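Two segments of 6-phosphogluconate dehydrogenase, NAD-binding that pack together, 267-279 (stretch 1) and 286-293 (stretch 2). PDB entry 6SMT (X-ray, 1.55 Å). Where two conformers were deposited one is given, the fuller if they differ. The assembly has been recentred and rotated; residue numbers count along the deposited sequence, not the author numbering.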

# COMPACT_ATOMS: atom_id res chain seq x y z
N ALA B 267 3.27 -15.17 1.65
CA ALA B 267 4.61 -14.73 2.00
C ALA B 267 4.58 -13.91 3.29
O ALA B 267 5.36 -14.14 4.22
CB ALA B 267 5.28 -13.97 0.88
N PHE B 268 3.57 -13.03 3.40
CA PHE B 268 3.44 -12.24 4.64
C PHE B 268 3.16 -13.13 5.85
O PHE B 268 3.72 -12.91 6.92
CB PHE B 268 2.35 -11.18 4.42
CG PHE B 268 2.25 -10.18 5.55
CD1 PHE B 268 3.28 -9.30 5.85
CD2 PHE B 268 1.08 -10.12 6.28
CE1 PHE B 268 3.16 -8.39 6.89
CE2 PHE B 268 0.96 -9.18 7.29
CZ PHE B 268 1.97 -8.34 7.59
N ARG B 269 2.28 -14.07 5.69
CA ARG B 269 1.98 -15.02 6.78
C ARG B 269 3.26 -15.67 7.28
O ARG B 269 3.45 -15.82 8.50
CB ARG B 269 0.96 -16.04 6.34
CG ARG B 269 0.63 -17.01 7.47
CD ARG B 269 -0.29 -18.14 7.03
NE ARG B 269 0.40 -18.89 6.00
CZ ARG B 269 0.98 -20.07 6.30
NH1 ARG B 269 0.93 -20.51 7.55
NH2 ARG B 269 1.61 -20.77 5.36
N GLY B 270 4.11 -16.10 6.35
CA GLY B 270 5.33 -16.74 6.86
C GLY B 270 6.13 -15.88 7.78
O GLY B 270 6.60 -16.34 8.84
N TYR B 271 6.20 -14.56 7.54
CA TYR B 271 6.90 -13.64 8.42
C TYR B 271 6.15 -13.51 9.75
O TYR B 271 6.75 -13.41 10.80
CB TYR B 271 7.08 -12.27 7.80
CG TYR B 271 7.65 -12.26 6.40
CD1 TYR B 271 8.73 -13.04 6.00
CD2 TYR B 271 7.10 -11.47 5.43
CE1 TYR B 271 9.20 -13.02 4.69
CE2 TYR B 271 7.58 -11.40 4.14
CZ TYR B 271 8.63 -12.20 3.75
OH TYR B 271 9.09 -12.16 2.46
N VAL B 272 4.84 -13.32 9.66
CA VAL B 272 3.99 -13.21 10.87
C VAL B 272 4.14 -14.44 11.77
O VAL B 272 4.39 -14.29 12.95
CB VAL B 272 2.54 -12.96 10.44
CG1 VAL B 272 1.64 -13.05 11.65
CG2 VAL B 272 2.39 -11.62 9.76
N ASP B 273 4.05 -15.60 11.17
CA ASP B 273 4.14 -16.84 11.95
C ASP B 273 5.56 -16.95 12.56
O ASP B 273 5.65 -17.48 13.68
CB ASP B 273 3.79 -18.02 11.10
CG ASP B 273 2.33 -18.18 10.77
OD1 ASP B 273 1.51 -17.46 11.43
OD2 ASP B 273 2.02 -19.06 9.91
N ALA B 274 6.59 -16.62 11.82
CA ALA B 274 7.93 -16.67 12.40
C ALA B 274 8.07 -15.72 13.56
O ALA B 274 8.74 -16.01 14.54
CB ALA B 274 8.90 -16.39 11.33
N THR B 275 7.38 -14.54 13.52
CA THR B 275 7.46 -13.60 14.60
C THR B 275 6.76 -14.16 15.86
O THR B 275 7.24 -13.96 16.97
CB THR B 275 6.79 -12.29 14.15
OG1 THR B 275 7.46 -11.78 12.99
CG2 THR B 275 6.86 -11.20 15.19
N VAL B 276 5.62 -14.81 15.69
CA VAL B 276 4.92 -15.50 16.79
C VAL B 276 5.88 -16.55 17.36
O VAL B 276 6.03 -16.63 18.61
CB VAL B 276 3.61 -16.12 16.31
CG1 VAL B 276 2.98 -17.01 17.39
CG2 VAL B 276 2.66 -15.01 15.91
N ALA B 277 6.46 -17.35 16.47
CA ALA B 277 7.31 -18.49 16.93
C ALA B 277 8.52 -17.95 17.68
O ALA B 277 9.03 -18.72 18.61
CB ALA B 277 7.65 -19.35 15.77
N ALA B 278 9.00 -16.76 17.42
CA ALA B 278 10.14 -16.11 18.07
C ALA B 278 9.74 -15.55 19.43
O ALA B 278 10.61 -14.97 20.09
CB ALA B 278 10.72 -15.07 17.20
N GLY B 279 8.50 -15.66 19.81
CA GLY B 279 7.92 -15.24 21.10
C GLY B 279 7.45 -13.80 21.14
O GLY B 279 7.25 -13.25 22.23
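Stretch 2, residues 286-293: SRIASEMT

Stretch 1 belongs to a helix that extends beyond both its ends, with a wider pi-type turn at 276-279. Stretch 2 is the later part of a 3-10 segment, through Met-292, held by i to i+3 bonds such as Glu-291 N to Ile-288 O (3.0 Å), with Thr-293 leaving it as loop. It runs largely across one side of the helix, drifting back against its direction, and the backbones come closest where the CA atoms of Tyr-271 and Glu-291 are 5.3 Å apart and those of Val-272 and Ile-288 5.7 Å. No direct hydrogen bond joins the two stretches; the contact rests on packing and one bridging water.

Along the helix, Phe-268 comes first. Its CB points sideways, but the t rotamer carries the ring inward until CE1 lies 4.0 Å from CG2 of Ile-288. One turn on, Tyr-271 points toward stretch 2. Its CB meets Ile-288 CG2 at 3.7 Å, while CG of Met-292 sits 3.5 Å from the ring centroid, almost on the ring normal, a CH-pi contact over one face. The flexible, unbranched methionine suits this place: its extended chain also brings CE to 3.7 Å from Tyr-271 CD2. Val-272 points its CB away, yet its CG2 still reaches Ile-288 CD1 at 3.8 Å, so the branched isoleucine touches three helix residues with apolar surface.

Ala-274 turns its methyl toward stretch 2, CB 3.7 Å from Glu-291 OE1. Thr-275 serves both polar and apolar needs. Its OG1 donates to Tyr-271 O (2.8 Å) within the helix and accepts from a water 2.9 Å away, which also donates to Arg-287 O at 2.6 Å; the hydroxyl is thus satisfied although buried. Its methyl CG2 packs against the aliphatic CG of Arg-287 at 3.6 Å, and OG1 lies 3.4 Å from Glu-291 CG. Finally, Ala-278 places its CB 3.8 Å from Glu-291 OE2, at the exposed margin.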

# COMPACT_ATOMS: atom_id res chain seq x y z
N SER B 286 5.10 -3.71 13.90
CA SER B 286 6.44 -3.21 13.58
C SER B 286 7.53 -4.27 13.72
O SER B 286 8.54 -4.23 13.07
CB SER B 286 6.75 -2.01 14.44
OG SER B 286 6.57 -2.36 15.82
N ARG B 287 7.32 -5.30 14.51
CA ARG B 287 8.31 -6.37 14.70
C ARG B 287 8.36 -7.30 13.51
O ARG B 287 9.35 -7.99 13.35
CB ARG B 287 7.87 -7.18 15.91
CG ARG B 287 8.75 -8.34 16.29
CD ARG B 287 10.05 -7.95 16.84
NE ARG B 287 9.97 -7.63 18.24
CZ ARG B 287 11.01 -7.39 19.06
NH1 ARG B 287 12.24 -7.31 18.58
NH2 ARG B 287 10.75 -7.17 20.35
N ILE B 288 7.31 -7.42 12.70
CA ILE B 288 7.18 -8.54 11.71
C ILE B 288 8.36 -8.53 10.76
O ILE B 288 8.87 -9.62 10.37
CB ILE B 288 5.82 -8.48 11.00
CG1 ILE B 288 4.67 -8.80 11.96
CG2 ILE B 288 5.78 -9.45 9.79
CD1 ILE B 288 3.30 -8.33 11.42
N ALA B 289 8.70 -7.38 10.21
CA ALA B 289 9.68 -7.30 9.12
C ALA B 289 11.04 -7.84 9.57
O ALA B 289 11.82 -8.28 8.68
CB ALA B 289 9.76 -5.89 8.64
N SER B 290 11.37 -7.84 10.86
CA SER B 290 12.64 -8.48 11.27
C SER B 290 12.76 -9.88 10.68
O SER B 290 13.90 -10.25 10.30
CB SER B 290 12.72 -8.55 12.76
OG SER B 290 12.75 -7.22 13.27
N GLU B 291 11.69 -10.68 10.68
CA GLU B 291 11.67 -12.07 10.23
C GLU B 291 11.84 -12.19 8.72
O GLU B 291 11.89 -13.31 8.21
CB GLU B 291 10.47 -12.84 10.74
CG GLU B 291 10.54 -12.97 12.25
CD GLU B 291 11.71 -13.84 12.75
OE1 GLU B 291 12.15 -14.76 12.00
OE2 GLU B 291 12.07 -13.67 13.92
N MET B 292 12.00 -11.09 8.00
CA MET B 292 12.27 -11.13 6.56
C MET B 292 13.77 -11.37 6.34
O MET B 292 14.06 -11.64 5.16
CB MET B 292 11.82 -9.82 5.91
CG MET B 292 10.29 -9.61 6.04
SD MET B 292 9.86 -8.00 5.30
CE MET B 292 8.11 -7.92 5.64
N THR B 293 14.61 -11.25 7.33
CA THR B 293 16.07 -11.50 7.09
C THR B 293 16.26 -12.93 6.59
O THR B 293 15.54 -13.87 7.06
CB THR B 293 16.85 -11.16 8.36
OG1 THR B 293 18.22 -11.18 7.95
CG2 THR B 293 16.59 -12.15 9.46
O HOH W 1 9.94 -10.44 13.82